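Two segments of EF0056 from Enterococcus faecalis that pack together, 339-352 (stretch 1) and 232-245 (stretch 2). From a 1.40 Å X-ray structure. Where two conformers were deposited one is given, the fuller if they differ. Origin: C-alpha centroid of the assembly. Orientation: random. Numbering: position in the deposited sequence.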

# COMPACT_ATOMS: atom_id res chain seq x y z
N PRO A 339 -3.69 4.49 -11.95
CA PRO A 339 -2.49 4.05 -11.24
C PRO A 339 -1.82 2.86 -11.91
O PRO A 339 -2.36 2.23 -12.83
CB PRO A 339 -3.01 3.63 -9.86
CG PRO A 339 -4.43 3.26 -10.12
CD PRO A 339 -4.92 4.19 -11.20
N ILE A 340 -0.63 2.59 -11.43
CA ILE A 340 0.22 1.51 -11.92
C ILE A 340 0.41 0.49 -10.82
O ILE A 340 0.62 0.86 -9.66
CB ILE A 340 1.58 2.08 -12.32
CG1 ILE A 340 1.41 3.08 -13.47
CG2 ILE A 340 2.57 0.96 -12.63
CD1 ILE A 340 2.60 3.96 -13.72
N VAL A 341 0.37 -0.78 -11.16
CA VAL A 341 0.70 -1.86 -10.23
C VAL A 341 1.80 -2.71 -10.85
O VAL A 341 1.62 -3.19 -11.98
CB VAL A 341 -0.52 -2.73 -9.89
CG1 VAL A 341 -0.13 -3.89 -9.00
CG2 VAL A 341 -1.58 -1.91 -9.19
N VAL A 342 2.90 -2.84 -10.13
CA VAL A 342 4.02 -3.72 -10.48
C VAL A 342 3.96 -4.84 -9.47
O VAL A 342 3.95 -4.59 -8.28
CB VAL A 342 5.36 -2.96 -10.37
CG1 VAL A 342 6.54 -3.87 -10.71
CG2 VAL A 342 5.35 -1.73 -11.29
N ARG A 343 3.91 -6.08 -9.94
CA ARG A 343 3.73 -7.22 -9.05
C ARG A 343 4.98 -8.09 -9.03
O ARG A 343 5.51 -8.47 -10.09
CB ARG A 343 2.49 -8.02 -9.49
CG ARG A 343 2.36 -9.34 -8.75
CD ARG A 343 0.99 -9.93 -8.98
NE ARG A 343 -0.03 -9.06 -8.40
CZ ARG A 343 -1.29 -8.98 -8.80
NH1 ARG A 343 -1.73 -9.70 -9.81
NH2 ARG A 343 -2.12 -8.13 -8.19
N TYR A 344 5.43 -8.44 -7.82
CA TYR A 344 6.52 -9.37 -7.62
C TYR A 344 6.02 -10.60 -6.89
O TYR A 344 5.29 -10.50 -5.88
CB TYR A 344 7.64 -8.69 -6.82
CG TYR A 344 8.15 -7.44 -7.46
CD1 TYR A 344 8.90 -7.50 -8.63
CD2 TYR A 344 7.92 -6.19 -6.90
CE1 TYR A 344 9.37 -6.39 -9.23
CE2 TYR A 344 8.39 -5.04 -7.51
CZ TYR A 344 9.13 -5.16 -8.67
OH TYR A 344 9.65 -4.08 -9.33
N VAL A 345 6.36 -11.76 -7.42
CA VAL A 345 5.95 -13.04 -6.86
C VAL A 345 7.17 -13.73 -6.26
O VAL A 345 8.07 -14.15 -7.00
CB VAL A 345 5.31 -13.91 -7.94
CG1 VAL A 345 4.87 -15.23 -7.35
CG2 VAL A 345 4.14 -13.20 -8.61
N LEU A 346 7.21 -13.85 -4.94
CA LEU A 346 8.35 -14.43 -4.22
C LEU A 346 7.98 -15.85 -3.87
O LEU A 346 7.26 -16.09 -2.91
CB LEU A 346 8.62 -13.65 -2.92
CG LEU A 346 8.71 -12.12 -3.02
CD1 LEU A 346 8.98 -11.50 -1.67
CD2 LEU A 346 9.81 -11.72 -3.97
N GLN A 347 8.45 -16.80 -4.66
CA GLN A 347 8.14 -18.19 -4.43
C GLN A 347 8.88 -18.70 -3.21
O GLN A 347 10.08 -18.49 -3.08
CB GLN A 347 8.51 -19.02 -5.65
CG GLN A 347 7.84 -18.52 -6.94
CD GLN A 347 7.85 -19.55 -8.04
OE1 GLN A 347 8.76 -20.38 -8.12
NE2 GLN A 347 6.84 -19.51 -8.90
N LEU A 348 8.16 -19.32 -2.29
CA LEU A 348 8.79 -19.85 -1.09
C LEU A 348 9.38 -21.23 -1.33
O LEU A 348 8.87 -22.02 -2.11
CB LEU A 348 7.76 -19.93 0.03
CG LEU A 348 7.13 -18.59 0.41
CD1 LEU A 348 6.03 -18.84 1.42
CD2 LEU A 348 8.14 -17.61 0.94
N THR A 349 10.47 -21.54 -0.62
CA THR A 349 11.17 -22.81 -0.77
C THR A 349 10.53 -23.90 0.04
O THR A 349 10.75 -25.09 -0.22
CB THR A 349 12.61 -22.70 -0.29
OG1 THR A 349 12.60 -22.23 1.05
CG2 THR A 349 13.41 -21.75 -1.16
N LYS A 350 9.76 -23.52 1.05
CA LYS A 350 9.00 -24.48 1.85
C LYS A 350 7.78 -23.74 2.39
O LYS A 350 7.71 -22.51 2.31
CB LYS A 350 9.86 -25.08 2.96
CG LYS A 350 10.47 -24.06 3.87
CD LYS A 350 11.50 -24.69 4.80
CE LYS A 350 12.73 -25.11 4.04
NZ LYS A 350 13.83 -25.57 4.94
N PRO A 351 6.80 -24.49 2.93
CA PRO A 351 5.60 -23.83 3.45
C PRO A 351 5.92 -22.83 4.55
O PRO A 351 6.89 -23.02 5.29
CB PRO A 351 4.77 -24.99 3.99
CG PRO A 351 5.26 -26.19 3.25
CD PRO A 351 6.72 -25.95 3.04
N LEU A 352 5.12 -21.78 4.65
CA LEU A 352 5.43 -20.69 5.55
C LEU A 352 5.56 -21.17 7.00
O LEU A 352 6.47 -20.76 7.70
CB LEU A 352 4.37 -19.59 5.42
CG LEU A 352 4.71 -18.22 6.01
CD1 LEU A 352 6.12 -17.76 5.65
CD2 LEU A 352 3.70 -17.20 5.54
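Stretch 2 232-245: GSTGANGAIILDHK

Stretch 2 reaches stretch 1 as a loop, turns tightly, and then runs as a β-strand from Ala239 to Lys245, antiparallel to strand 340-348. The strand axes make an angle of 164° and approach to 4.6 Å, and the contact buries 1131 Å² in all.

Ser233, in an extended conformation, offers its carbonyl to the Gln347 side chain (Gln347 NE2 to Ser233 O, 3.0 Å), and a water joins Ser233 OG to the same amide nitrogen. Thr234 turns its CB away from stretch 1. Gly235 opens a type I turn that ends at Gly238. Its backbone (phi 86°, psi 174°) calls for glycine: a CB would jam against the preceding carbonyl and lie 3.3 Å from Gln347 CD. Ala236, small and exposed, does not touch stretch 1.

The CA-to-CB bond of Asn237 points toward stretch 1, and its side chain packs where the strand ends and the next residues begin. Asn237 CB lies 3.5 Å from Leu348 O, and Asn237 OD1 3.2 Å from Pro351 CD. A water accepts from Asn237 N and lies 2.9 Å from Leu348 O, linking the two backbones. Gly238, whose positive phi (75°) favours glycine, begins the pairing: Leu348 N donates to Gly238 O at 3.0 Å.

From here side chains alternate. Ile240, Leu242 and His244 share one face with Leu346, Tyr344 and Val342; Ala239, Ile241, Asp243 and Lys245 share the other with Gln347, Val345, Arg343 and Val341. Ala239 CB, a small methyl, fits 3.8 Å from Val345 CG1. Ile240 pairs with Leu346 through two hydrogen bonds (Ile240 N to Leu346 O, 3.0 Å; Leu346 N to Ile240 O, 2.9 Å). Ile241 CD1 comes within 3.9 Å of Val345 CG1. Leu242 and Tyr344 likewise exchange hydrogen bonds (Leu242 N to Tyr344 O, 2.8 Å; Tyr344 N to Leu242 O, 2.9 Å). Apolar Ile240 and Leu242 suit these buried positions: Ile240 CD1 meets Leu348 CD2, and Leu242 CG meets Leu346 CD1, both at 4.2 Å.

Asp243 suits its place by charge: Arg343 NE meets Asp243 OD1 at 2.7 Å and Arg343 NH2 meets Asp243 OD2 at 2.9 Å, a two-pronged salt bridge. His244 pairs with Val342 (His244 N to Val342 O, 2.8 Å; Val342 N to His244 O, 2.9 Å), and its ND1 gives a polar partner to the water that also meets Tyr344 OH. Lys245 ends the stretch fully extended, its aliphatic chain covering Val341 and Pro339: CE is 3.8 Å from Pro339 CB.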

# COMPACT_ATOMS: atom_id res chain seq x y z
N GLY A 232 2.50 -17.14 -15.44
CA GLY A 232 2.94 -16.85 -14.08
C GLY A 232 2.33 -17.81 -13.08
O GLY A 232 1.24 -18.34 -13.33
N SER A 233 3.00 -18.03 -11.96
CA SER A 233 2.55 -19.01 -10.98
C SER A 233 3.18 -18.80 -9.62
O SER A 233 4.20 -18.14 -9.50
CB SER A 233 2.86 -20.42 -11.48
OG SER A 233 4.16 -20.46 -12.03
N THR A 234 2.61 -19.40 -8.57
CA THR A 234 3.13 -19.22 -7.21
C THR A 234 4.07 -20.29 -6.63
O THR A 234 4.66 -20.12 -5.56
CB THR A 234 1.99 -19.12 -6.22
OG1 THR A 234 1.06 -20.21 -6.40
CG2 THR A 234 1.25 -17.82 -6.45
N GLY A 235 4.12 -21.41 -7.30
CA GLY A 235 4.98 -22.52 -6.91
C GLY A 235 4.37 -23.45 -5.87
O GLY A 235 3.28 -23.22 -5.34
N ALA A 236 5.08 -24.54 -5.57
CA ALA A 236 4.52 -25.61 -4.76
C ALA A 236 4.26 -25.25 -3.30
O ALA A 236 3.52 -25.96 -2.61
CB ALA A 236 5.44 -26.82 -4.79
N ASN A 237 4.91 -24.19 -2.81
CA ASN A 237 4.80 -23.80 -1.41
C ASN A 237 4.16 -22.45 -1.27
O ASN A 237 4.20 -21.84 -0.21
CB ASN A 237 6.17 -23.81 -0.77
CG ASN A 237 6.78 -25.18 -0.79
OD1 ASN A 237 6.24 -26.09 -0.17
ND2 ASN A 237 7.84 -25.36 -1.55
N GLY A 238 3.52 -21.98 -2.33
CA GLY A 238 2.94 -20.66 -2.30
C GLY A 238 3.99 -19.57 -2.40
O GLY A 238 5.19 -19.80 -2.61
N ALA A 239 3.53 -18.35 -2.29
CA ALA A 239 4.39 -17.21 -2.55
C ALA A 239 3.93 -16.01 -1.76
O ALA A 239 2.75 -15.88 -1.43
CB ALA A 239 4.37 -16.88 -4.01
N ILE A 240 4.87 -15.14 -1.42
CA ILE A 240 4.50 -13.82 -0.96
C ILE A 240 4.48 -12.89 -2.15
O ILE A 240 5.46 -12.80 -2.90
CB ILE A 240 5.44 -13.30 0.13
CG1 ILE A 240 5.38 -14.21 1.36
CG2 ILE A 240 5.07 -11.85 0.49
CD1 ILE A 240 6.50 -13.96 2.35
N ILE A 241 3.34 -12.24 -2.36
CA ILE A 241 3.13 -11.32 -3.47
C ILE A 241 3.29 -9.91 -2.98
O ILE A 241 2.70 -9.52 -1.98
CB ILE A 241 1.69 -11.43 -4.04
CG1 ILE A 241 1.26 -12.89 -4.22
CG2 ILE A 241 1.57 -10.67 -5.35
CD1 ILE A 241 2.16 -13.70 -5.08
N LEU A 242 4.11 -9.14 -3.68
CA LEU A 242 4.30 -7.71 -3.42
C LEU A 242 3.63 -6.97 -4.55
O LEU A 242 4.00 -7.14 -5.72
CB LEU A 242 5.76 -7.30 -3.41
CG LEU A 242 6.72 -8.11 -2.55
CD1 LEU A 242 8.14 -7.52 -2.62
CD2 LEU A 242 6.20 -8.13 -1.13
N ASP A 243 2.65 -6.16 -4.22
CA ASP A 243 2.02 -5.28 -5.18
C ASP A 243 2.50 -3.86 -4.91
O ASP A 243 2.14 -3.25 -3.89
CB ASP A 243 0.50 -5.39 -5.11
CG ASP A 243 -0.03 -6.64 -5.81
OD1 ASP A 243 0.76 -7.33 -6.48
OD2 ASP A 243 -1.24 -6.94 -5.70
N HIS A 244 3.38 -3.39 -5.78
CA HIS A 244 3.92 -2.05 -5.71
C HIS A 244 3.00 -1.16 -6.53
O HIS A 244 2.94 -1.27 -7.75
CB HIS A 244 5.35 -2.04 -6.26
CG HIS A 244 6.00 -0.69 -6.26
ND1 HIS A 244 7.01 -0.36 -7.14
CD2 HIS A 244 5.83 0.39 -5.46
CE1 HIS A 244 7.41 0.87 -6.90
NE2 HIS A 244 6.70 1.35 -5.89
N LYS A 245 2.26 -0.30 -5.85
CA LYS A 245 1.27 0.53 -6.52
C LYS A 245 1.70 2.00 -6.52
O LYS A 245 2.10 2.54 -5.49
CB LYS A 245 -0.10 0.36 -5.86
CG LYS A 245 -1.22 1.06 -6.63
CD LYS A 245 -2.61 0.74 -6.05
CE LYS A 245 -3.71 1.31 -6.93
NZ LYS A 245 -5.04 0.97 -6.38
O HOH W 1 7.04 -21.58 -11.09
O HOH W 2 6.55 -21.97 -3.84
O HOH W 3 9.35 -23.88 -4.14
O HOH W 4 9.32 -1.63 -8.29